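Local coordinates for protein endonuclease V isoform X2 (Ciona intestinalis, PDB 6OZI) that probably cleaves inosine-containing nucleic acid with the help of metal ions, as an RNase H-like endonuclease V whose eukaryotic members act on RNA, at residues 19-23 / 130-135; 137-142 / 202-208. The protein carries 1 engineered substitution. All coordinates share one frame. Numbering follows the deposited sequence.

Contact 1 of 2, residues 19-23 / 130-135; sequences LRDKI and SHLGVL
L19 lays its CD1 methyl over one face of the H131 imidazole, a CH-pi contact 3.6 Å from the ring centroid and 11° off the normal. Its chi1 m, chi2 t rotamer carries the other methyl along helix 128-136, so that L19 CD2 lies 4.0 Å from V134 CG1 and 4.0 Å from L135 CD2. Residues 20-22 continue with helical phi/psi but without regular helical bonding; K22 N to L19 O (2.8 Å) tightens the turn, and I23 leaves it in an extended conformation. The turn thus presents L19 and I23 to the helix, with CA atoms 7.5 Å apart for L19 and H131 and 6.3 Å for I23 and V134. I23, in the mt rotamer, places CG1 3.7 Å from V134 CG2 and CD1 3.5 Å from S130 CB. K22 contributes its aliphatic base, CB to V134 CG1 at 3.9 Å, while its amine turns back to a salt bridge, K22 NZ to D21 OD1 at 2.5 Å. This is apolar packing of a chain turn against one side of a helix. Helix 86-104 packs against helix 128-136 at L132 and L135, F88 meets the H131 ring edge-to-face, and the turn itself leads from helix 6-19 toward strand 37-45.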
# COMPACT_ATOMS: atom_id res chain seq x y z
N LEU A 19 -14.53 -34.41 -8.31
CA LEU A 19 -15.42 -33.25 -8.36
C LEU A 19 -15.56 -32.65 -9.75
O LEU A 19 -16.61 -32.07 -10.07
CB LEU A 19 -14.94 -32.15 -7.41
CG LEU A 19 -15.34 -32.16 -5.95
CD1 LEU A 19 -14.77 -30.93 -5.26
CD2 LEU A 19 -16.86 -32.15 -5.85
N ARG A 20 -14.53 -32.75 -10.60
CA ARG A 20 -14.48 -31.93 -11.81
C ARG A 20 -15.70 -32.12 -12.70
O ARG A 20 -16.15 -31.15 -13.33
CB ARG A 20 -13.18 -32.20 -12.58
CG ARG A 20 -13.00 -33.64 -13.03
CD ARG A 20 -11.62 -33.90 -13.62
NE ARG A 20 -11.40 -33.16 -14.85
CZ ARG A 20 -10.24 -33.11 -15.50
NH1 ARG A 20 -9.19 -33.76 -15.03
NH2 ARG A 20 -10.14 -32.41 -16.62
N ASP A 21 -16.28 -33.32 -12.76
CA ASP A 21 -17.43 -33.50 -13.65
C ASP A 21 -18.72 -32.93 -13.09
O ASP A 21 -19.73 -32.90 -13.81
CB ASP A 21 -17.63 -34.99 -13.99
CG ASP A 21 -18.33 -35.77 -12.88
OD1 ASP A 21 -18.11 -35.46 -11.69
OD2 ASP A 21 -19.10 -36.70 -13.20
N LYS A 22 -18.72 -32.47 -11.84
CA LYS A 22 -19.89 -31.84 -11.25
C LYS A 22 -19.95 -30.35 -11.54
O LYS A 22 -20.99 -29.73 -11.29
CB LYS A 22 -19.91 -32.07 -9.73
CG LYS A 22 -19.84 -33.54 -9.32
CD LYS A 22 -20.96 -34.34 -9.95
CE LYS A 22 -20.88 -35.80 -9.54
NZ LYS A 22 -19.53 -36.38 -9.80
N ILE A 23 -18.87 -29.76 -12.04
CA ILE A 23 -18.87 -28.33 -12.31
C ILE A 23 -19.71 -28.06 -13.55
O ILE A 23 -19.50 -28.66 -14.61
CB ILE A 23 -17.43 -27.83 -12.48
CG1 ILE A 23 -16.67 -28.01 -11.17
CG2 ILE A 23 -17.41 -26.38 -12.90
CD1 ILE A 23 -15.17 -28.08 -11.34
N SER A 130 -14.67 -22.87 -8.78
CA SER A 130 -15.55 -23.99 -9.12
C SER A 130 -15.75 -24.92 -7.93
O SER A 130 -16.88 -25.31 -7.62
CB SER A 130 -14.98 -24.76 -10.30
OG SER A 130 -14.76 -23.92 -11.40
N HIS A 131 -14.66 -25.28 -7.25
CA HIS A 131 -14.71 -26.18 -6.11
C HIS A 131 -15.68 -25.68 -5.04
O HIS A 131 -16.61 -26.40 -4.63
CB HIS A 131 -13.29 -26.31 -5.55
CG HIS A 131 -13.11 -27.40 -4.54
ND1 HIS A 131 -12.04 -28.27 -4.58
CD2 HIS A 131 -13.83 -27.73 -3.44
CE1 HIS A 131 -12.12 -29.11 -3.56
NE2 HIS A 131 -13.20 -28.81 -2.86
N LEU A 132 -15.49 -24.44 -4.60
CA LEU A 132 -16.37 -23.86 -3.59
C LEU A 132 -17.80 -23.77 -4.10
O LEU A 132 -18.76 -24.04 -3.36
CB LEU A 132 -15.84 -22.48 -3.17
CG LEU A 132 -14.75 -22.40 -2.10
CD1 LEU A 132 -13.54 -23.30 -2.40
CD2 LEU A 132 -14.30 -20.95 -1.89
N GLY A 133 -17.97 -23.42 -5.39
CA GLY A 133 -19.31 -23.38 -5.95
C GLY A 133 -20.03 -24.71 -5.85
O GLY A 133 -21.19 -24.78 -5.40
N VAL A 134 -19.35 -25.80 -6.21
CA VAL A 134 -20.02 -27.10 -6.22
C VAL A 134 -20.26 -27.59 -4.80
O VAL A 134 -21.35 -28.08 -4.48
CB VAL A 134 -19.21 -28.13 -7.03
CG1 VAL A 134 -19.74 -29.54 -6.78
CG2 VAL A 134 -19.26 -27.81 -8.52
N LEU A 135 -19.27 -27.44 -3.93
CA LEU A 135 -19.43 -27.94 -2.57
C LEU A 135 -20.47 -27.16 -1.78
O LEU A 135 -21.00 -27.68 -0.80
CB LEU A 135 -18.09 -27.91 -1.82
CG LEU A 135 -17.10 -29.01 -2.22
CD1 LEU A 135 -15.98 -29.13 -1.20
CD2 LEU A 135 -17.82 -30.33 -2.40

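Contact 2 of 2, residues 137-142 / 202-208; sequences NTRTIG and VSAGHKC
This is an antiparallel strand pairing inside the mixed central sheet of the RNase H-like fold, between strands 140-144 and 200-206. The axes of 140-142 and 202-206 approach to 4.3 Å, their directions 153° apart. G142 and S203 form a hydrogen-bonded pair (G142 N to S203 O and S203 N to G142 O, both 2.9 Å), I141 and A204 a non-hydrogen-bonded one, and T140 and H206 another hydrogen-bonded one (T140 N to H206 O 3.1 Å, H206 N to T140 O 3.0 Å). Between A204 and H206, G205 (phi/psi -92/-77) is the extra residue of a classic beta bulge, where the register shifts by one: G205 and H206 both face T140. A CB at G205 would point at the 140-142 backbone, about 2.9 Å from I141 N. I141 CG2 packs 3.8 Å from V202 CG1, and helix 210-219 covers I141. Beyond the strands K207 turns with positive phi (65/35), and R139 NE donates to K207 O at 2.7 Å. N137, closing helix 128-136 in a Schellman motif, accepts a weak bond from K207 (NZ to OD1, 3.3 Å); one water joins N137 OD1 (2.7 Å) to H206 NE2 (2.8 Å), while H206 ND1 is hydrogen-bonded to I24 N. R139 also makes a cation-pi contact with F30. R139 and K207, like charges, are thus joined through a carbonyl, not by charge pairing, with water at the edge.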
# COMPACT_ATOMS: atom_id res chain seq x y z
N ASN A 137 -23.18 -25.61 -3.50
CA ASN A 137 -24.32 -25.44 -4.40
C ASN A 137 -24.61 -23.96 -4.64
O ASN A 137 -25.75 -23.49 -4.54
CB ASN A 137 -25.57 -26.16 -3.88
CG ASN A 137 -26.72 -26.15 -4.90
OD1 ASN A 137 -26.49 -26.13 -6.11
ND2 ASN A 137 -27.95 -26.12 -4.41
N THR A 138 -23.56 -23.21 -4.95
CA THR A 138 -23.71 -21.78 -5.20
C THR A 138 -23.04 -21.42 -6.52
O THR A 138 -22.06 -22.04 -6.94
CB THR A 138 -23.12 -20.90 -4.06
OG1 THR A 138 -21.71 -21.11 -3.95
CG2 THR A 138 -23.79 -21.22 -2.73
N ARG A 139 -23.61 -20.41 -7.17
CA ARG A 139 -23.10 -19.92 -8.45
C ARG A 139 -21.87 -19.06 -8.21
O ARG A 139 -21.90 -18.12 -7.40
CB ARG A 139 -24.19 -19.14 -9.17
CG ARG A 139 -23.85 -18.70 -10.58
CD ARG A 139 -25.11 -18.19 -11.28
NE ARG A 139 -26.11 -19.24 -11.47
CZ ARG A 139 -27.21 -19.39 -10.73
NH1 ARG A 139 -27.46 -18.56 -9.73
NH2 ARG A 139 -28.05 -20.39 -10.98
N THR A 140 -20.77 -19.38 -8.91
CA THR A 140 -19.50 -18.69 -8.70
C THR A 140 -18.81 -18.37 -10.01
O THR A 140 -18.94 -19.09 -11.01
CB THR A 140 -18.55 -19.53 -7.86
OG1 THR A 140 -18.28 -20.76 -8.55
CG2 THR A 140 -19.15 -19.83 -6.50
N ILE A 141 -18.03 -17.30 -9.98
CA ILE A 141 -17.19 -16.86 -11.08
C ILE A 141 -15.76 -16.75 -10.57
O ILE A 141 -15.53 -16.26 -9.45
CB ILE A 141 -17.68 -15.51 -11.65
CG1 ILE A 141 -19.08 -15.68 -12.24
CG2 ILE A 141 -16.70 -14.97 -12.68
CD1 ILE A 141 -19.79 -14.39 -12.48
N GLY A 142 -14.80 -17.21 -11.36
CA GLY A 142 -13.40 -17.08 -11.02
C GLY A 142 -12.80 -15.83 -11.65
O GLY A 142 -12.92 -15.61 -12.86
N VAL A 202 -10.94 -14.16 -16.28
CA VAL A 202 -12.24 -14.61 -15.81
C VAL A 202 -12.47 -16.02 -16.32
O VAL A 202 -12.30 -16.29 -17.52
CB VAL A 202 -13.35 -13.67 -16.31
CG1 VAL A 202 -14.73 -14.16 -15.86
CG2 VAL A 202 -13.09 -12.25 -15.84
N SER A 203 -12.84 -16.92 -15.43
CA SER A 203 -13.23 -18.26 -15.83
C SER A 203 -14.55 -18.60 -15.16
O SER A 203 -14.91 -18.02 -14.13
CB SER A 203 -12.16 -19.31 -15.49
OG SER A 203 -11.74 -19.23 -14.14
N ALA A 204 -15.29 -19.50 -15.80
CA ALA A 204 -16.54 -19.96 -15.22
C ALA A 204 -16.26 -20.66 -13.90
O ALA A 204 -15.31 -21.44 -13.78
CB ALA A 204 -17.25 -20.91 -16.19
N GLY A 205 -17.08 -20.37 -12.90
CA GLY A 205 -16.97 -21.06 -11.63
C GLY A 205 -17.87 -22.28 -11.58
O GLY A 205 -17.43 -23.42 -11.74
N HIS A 206 -19.16 -22.03 -11.37
CA HIS A 206 -20.14 -23.10 -11.27
C HIS A 206 -21.51 -22.49 -11.49
O HIS A 206 -21.81 -21.42 -10.95
CB HIS A 206 -20.05 -23.79 -9.91
CG HIS A 206 -21.04 -24.89 -9.72
ND1 HIS A 206 -21.28 -25.85 -10.68
CD2 HIS A 206 -21.84 -25.19 -8.67
CE1 HIS A 206 -22.20 -26.69 -10.23
NE2 HIS A 206 -22.55 -26.31 -9.02
N LYS A 207 -22.34 -23.18 -12.29
CA LYS A 207 -23.72 -22.74 -12.59
C LYS A 207 -23.75 -21.43 -13.39
O LYS A 207 -24.68 -20.64 -13.25
CB LYS A 207 -24.54 -22.62 -11.30
CG LYS A 207 -24.64 -23.92 -10.51
CD LYS A 207 -25.49 -23.81 -9.24
CE LYS A 207 -26.96 -23.65 -9.48
NZ LYS A 207 -27.69 -23.80 -8.18
N CYS A 208 -22.78 -21.23 -14.28
CA CYS A 208 -22.68 -19.99 -15.03
C CYS A 208 -21.74 -20.20 -16.22
O CYS A 208 -20.66 -20.77 -16.07
CB CYS A 208 -22.16 -18.85 -14.14
SG CYS A 208 -22.22 -17.22 -14.88
O HOH W 1 -24.66 -27.42 -7.56
O HOH W 2 -27.86 -21.90 -13.25

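In the fold
Both segments of contact 1 come before those of contact 2 in the sequence, and the centres of the two contacts lie 9 Å apart. Helix 128-136 supplies one side of contact 1 and runs directly into strand 140-144, one side of contact 2; G133 O probably accepts a hydrogen bond from T138 N across that junction (2.9 Å). The second tie reaches over to the partner strand: S130 OG lies 2.7 Å from G205 O, a probable hydrogen bond, and I23 CG2 packs 3.2 Å from the same G205 O. The 19-23 turn and helix 128-136 are therefore layered on the central sheet at the bulge in strand 200-206, with each contact about 7 Å from the bound nucleic acid at its nearest atom.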